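Local coordinates for probable outer membrane protein (PDB 3DWO), which probably carries long-chain fatty acids or other hydrophobic compounds across the outer membrane, as a beta-barrel channel of the FadL family, at residues N9-M17 with T352-D360. Residues are numbered along the deposited sequence; the frame is centred on the assembly and turned at random.
Sequences NTAGWGRAM and TMRAGVAYD. With C8E ((hydroxyethyloxy)tri(ethyloxy)octane), chain J; C8E ((hydroxyethyloxy)tri(ethyloxy)octane), chain G.
Gly14, Arg15 and Ala16 of segment 9-17, which carries the short helix 10-14, rest on Arg354, Gly356 and Ala358 of a barrel strand: the N-terminal plug packs against the inner wall of the FadL-type barrel. Helix and strand axes approach to 7.7 Å at 56°. No hydrogen bond crosses; close backbone approach at Gly14 and Gly356 is joined by the side chains of Arg354, Ala16 and Arg15. Gly356 has no side chain, and the Arg15 and Gly356 CA atoms come within 4.0 Å. Arg15 CA also makes a CH...O contact with Ala355 O (3.5 Å), while Gly14 O lies 3.4 Å from Ala355 CA. The helix ends in a Schellman motif in which Met17 N bonds to Gly12 O, and Ala16, with positive phi, drops its methyl onto the strand, CB 3.5 Å from Val357 N and 4.0 Å from Ala358 CB. Arg354 rises beside the helix: with CG anti to the carbonyl carbon and beside the backbone N (chi1 -47°), its chain extends from CG to NE, and Ala11 CB lies over one face of its guanidinium, toward the rim. Arg15 NH1 comes within 3.5 Å of Arg354 NE, the two guanidinium planes 61° apart; Asp344 takes both cations, OD1 from Arg15 and OD2 from Arg354, which probably offsets their like charge. Arg354 NH2 has a further salt bridge to Asp398, and Arg15 also makes a cation-pi contact with Phe23. On the outer surface, Ala355 CB meets detergent chains, 3.7 Å from C7 of the C8E of chain J. Strand 352-360 runs between antiparallel strands 336-346 and 378-388; Ala16 and Met17 meet the latter, while Trp13 reaches strands 395-411 and 423-441.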
loop_
_atom_site.group_PDB
_atom_site.type_symbol
_atom_site.label_atom_id
_atom_site.label_comp_id
_atom_site.label_asym_id
_atom_site.label_seq_id
_atom_site.Cartn_x
_atom_site.Cartn_y
_atom_site.Cartn_z
ATOM N N ASN A 9 -13.366 -0.490 -9.358
ATOM C CA ASN A 9 -14.519 0.370 -9.136
ATOM C C ASN A 9 -15.414 -0.325 -8.112
ATOM O O ASN A 9 -15.086 -1.418 -7.624
ATOM C CB ASN A 9 -15.282 0.592 -10.441
ATOM C CG ASN A 9 -15.518 -0.694 -11.201
ATOM O OD1 ASN A 9 -15.782 -1.744 -10.607
ATOM N ND2 ASN A 9 -15.431 -0.620 -12.521
ATOM N N THR A 10 -16.544 0.299 -7.792
ATOM C CA THR A 10 -17.458 -0.255 -6.803
ATOM C C THR A 10 -17.966 -1.647 -7.155
ATOM O O THR A 10 -18.107 -2.495 -6.272
ATOM C CB THR A 10 -18.655 0.666 -6.588
ATOM O OG1 THR A 10 -19.439 0.718 -7.786
ATOM C CG2 THR A 10 -18.179 2.055 -6.253
ATOM N N ALA A 11 -18.251 -1.882 -8.433
ATOM C CA ALA A 11 -18.725 -3.191 -8.867
ATOM C C ALA A 11 -17.652 -4.212 -8.502
ATOM O O ALA A 11 -17.952 -5.263 -7.950
ATOM C CB ALA A 11 -18.970 -3.195 -10.373
ATOM N N GLY A 12 -16.399 -3.888 -8.805
ATOM C CA GLY A 12 -15.302 -4.787 -8.476
ATOM C C GLY A 12 -15.246 -5.070 -6.982
ATOM O O GLY A 12 -15.111 -6.226 -6.564
ATOM N N TRP A 13 -15.354 -4.021 -6.167
ATOM C CA TRP A 13 -15.327 -4.196 -4.720
ATOM C C TRP A 13 -16.457 -5.103 -4.266
ATOM O O TRP A 13 -16.291 -5.889 -3.332
ATOM C CB TRP A 13 -15.441 -2.848 -3.997
ATOM C CG TRP A 13 -14.119 -2.170 -3.789
ATOM C CD1 TRP A 13 -13.619 -1.114 -4.492
ATOM C CD2 TRP A 13 -13.106 -2.540 -2.845
ATOM N NE1 TRP A 13 -12.357 -0.803 -4.049
ATOM C CE2 TRP A 13 -12.015 -1.664 -3.040
ATOM C CE3 TRP A 13 -13.012 -3.528 -1.854
ATOM C CZ2 TRP A 13 -10.841 -1.745 -2.282
ATOM C CZ3 TRP A 13 -11.844 -3.610 -1.098
ATOM C CH2 TRP A 13 -10.774 -2.721 -1.319
ATOM N N GLY A 14 -17.604 -4.990 -4.934
ATOM C CA GLY A 14 -18.760 -5.796 -4.581
ATOM C C GLY A 14 -18.554 -7.292 -4.741
ATOM O O GLY A 14 -19.204 -8.088 -4.065
ATOM N N ARG A 15 -17.655 -7.685 -5.638
ATOM C CA ARG A 15 -17.385 -9.104 -5.851
ATOM C C ARG A 15 -15.952 -9.487 -5.494
ATOM O O ARG A 15 -15.393 -10.438 -6.046
ATOM C CB ARG A 15 -17.695 -9.493 -7.300
ATOM C CG ARG A 15 -17.128 -8.549 -8.341
ATOM C CD ARG A 15 -17.486 -9.010 -9.746
ATOM N NE ARG A 15 -16.967 -8.090 -10.752
ATOM C CZ ARG A 15 -17.693 -7.177 -11.389
ATOM N NH1 ARG A 15 -18.989 -7.055 -11.142
ATOM N NH2 ARG A 15 -17.115 -6.377 -12.268
ATOM N N ALA A 16 -15.370 -8.749 -4.550
ATOM C CA ALA A 16 -14.005 -8.991 -4.092
ATOM C C ALA A 16 -13.004 -9.018 -5.240
ATOM O O ALA A 16 -12.040 -9.786 -5.216
ATOM C CB ALA A 16 -13.936 -10.302 -3.309
ATOM N N MET A 17 -13.241 -8.173 -6.243
ATOM C CA MET A 17 -12.361 -8.072 -7.407
ATOM C C MET A 17 -12.296 -9.333 -8.279
ATOM O O MET A 17 -11.441 -9.433 -9.159
ATOM C CB MET A 17 -10.939 -7.702 -6.964
ATOM C CG MET A 17 -10.751 -6.256 -6.509
ATOM S SD MET A 17 -11.590 -5.826 -4.969
ATOM C CE MET A 17 -10.504 -6.589 -3.772
ATOM N N THR A 352 -29.281 -5.424 -9.695
ATOM C CA THR A 352 -28.279 -6.463 -9.858
ATOM C C THR A 352 -27.587 -6.620 -8.508
ATOM O O THR A 352 -27.329 -5.635 -7.815
ATOM C CB THR A 352 -27.247 -6.095 -10.941
ATOM O OG1 THR A 352 -26.160 -7.029 -10.904
ATOM C CG2 THR A 352 -26.720 -4.700 -10.719
ATOM N N MET A 353 -27.318 -7.863 -8.126
ATOM C CA MET A 353 -26.665 -8.155 -6.857
ATOM C C MET A 353 -25.296 -8.774 -7.069
ATOM O O MET A 353 -25.099 -9.550 -8.003
ATOM C CB MET A 353 -27.515 -9.116 -6.028
ATOM C CG MET A 353 -28.701 -8.473 -5.351
ATOM S SD MET A 353 -29.622 -9.682 -4.379
ATOM C CE MET A 353 -31.310 -9.154 -4.696
ATOM N N ARG A 354 -24.357 -8.429 -6.192
ATOM C CA ARG A 354 -23.000 -8.949 -6.275
ATOM C C ARG A 354 -22.522 -9.467 -4.928
ATOM O O ARG A 354 -23.005 -9.054 -3.872
ATOM C CB ARG A 354 -22.025 -7.864 -6.742
ATOM C CG ARG A 354 -22.496 -7.067 -7.931
ATOM C CD ARG A 354 -21.344 -6.334 -8.604
ATOM N NE ARG A 354 -21.819 -5.519 -9.717
ATOM C CZ ARG A 354 -22.465 -4.370 -9.571
ATOM N NH1 ARG A 354 -22.709 -3.896 -8.355
ATOM N NH2 ARG A 354 -22.872 -3.693 -10.638
ATOM N N ALA A 355 -21.553 -10.370 -4.985
ATOM C CA ALA A 355 -20.956 -10.956 -3.797
ATOM C C ALA A 355 -19.639 -11.601 -4.214
ATOM O O ALA A 355 -19.426 -11.895 -5.392
ATOM C CB ALA A 355 -21.886 -11.994 -3.195
ATOM N N GLY A 356 -18.753 -11.811 -3.249
ATOM C CA GLY A 356 -17.478 -12.424 -3.554
ATOM C C GLY A 356 -16.595 -12.521 -2.330
ATOM O O GLY A 356 -16.870 -11.905 -1.297
ATOM N N VAL A 357 -15.532 -13.306 -2.451
ATOM C CA VAL A 357 -14.579 -13.497 -1.376
ATOM C C VAL A 357 -13.204 -13.641 -2.014
ATOM O O VAL A 357 -13.086 -14.050 -3.169
ATOM C CB VAL A 357 -14.884 -14.775 -0.570
ATOM C CG1 VAL A 357 -16.267 -14.680 0.063
ATOM C CG2 VAL A 357 -14.791 -15.987 -1.484
ATOM N N ALA A 358 -12.163 -13.298 -1.265
ATOM C CA ALA A 358 -10.815 -13.401 -1.797
ATOM C C ALA A 358 -9.804 -13.741 -0.714
ATOM O O ALA A 358 -10.025 -13.490 0.469
ATOM C CB ALA A 358 -10.428 -12.084 -2.492
ATOM N N TYR A 359 -8.700 -14.344 -1.130
ATOM C CA TYR A 359 -7.628 -14.692 -0.216
ATOM C C TYR A 359 -6.434 -13.887 -0.694
ATOM O O TYR A 359 -6.048 -13.973 -1.856
ATOM C CB TYR A 359 -7.330 -16.187 -0.270
ATOM C CG TYR A 359 -6.002 -16.548 0.344
ATOM C CD1 TYR A 359 -4.936 -16.963 -0.454
ATOM C CD2 TYR A 359 -5.790 -16.431 1.715
ATOM C CE1 TYR A 359 -3.692 -17.249 0.094
ATOM C CE2 TYR A 359 -4.543 -16.716 2.277
ATOM C CZ TYR A 359 -3.501 -17.122 1.457
ATOM O OH TYR A 359 -2.259 -17.385 1.993
ATOM N N ASP A 360 -5.855 -13.103 0.206
ATOM C CA ASP A 360 -4.738 -12.242 -0.143
ATOM C C ASP A 360 -3.543 -12.430 0.790
ATOM O O ASP A 360 -3.619 -12.109 1.974
ATOM C CB ASP A 360 -5.231 -10.794 -0.113
ATOM C CG ASP A 360 -4.258 -9.827 -0.739
ATOM O OD1 ASP A 360 -3.691 -10.143 -1.806
ATOM O OD2 ASP A 360 -4.076 -8.735 -0.165
HETATM C C1 C8E J . -28.034 -5.980 -0.837
HETATM C C2 C8E J . -26.865 -6.555 -1.484
HETATM C C3 C8E J . -26.505 -7.895 -1.025
HETATM C C4 C8E J . -26.718 -8.804 -2.139
HETATM C C5 C8E J . -25.791 -9.956 -2.005
HETATM C C6 C8E J . -26.544 -11.194 -1.949
HETATM C C7 C8E J . -25.526 -12.127 -2.392
HETATM C C8 C8E J . -25.852 -13.461 -1.853
HETATM O O9 C8E J . -25.074 -14.243 -0.958
HETATM C C10 C8E J . -23.769 -14.644 -1.335
HETATM C C1 C8E G . -21.157 -15.810 -5.749
HETATM C C2 C8E G . -22.252 -15.332 -6.583
HETATM C C3 C8E G . -22.678 -13.959 -6.316
HETATM C C4 C8E G . -23.961 -14.033 -5.632
HETATM C C5 C8E G . -24.866 -13.003 -6.196
HETATM C C6 C8E G . -26.241 -13.295 -5.836
#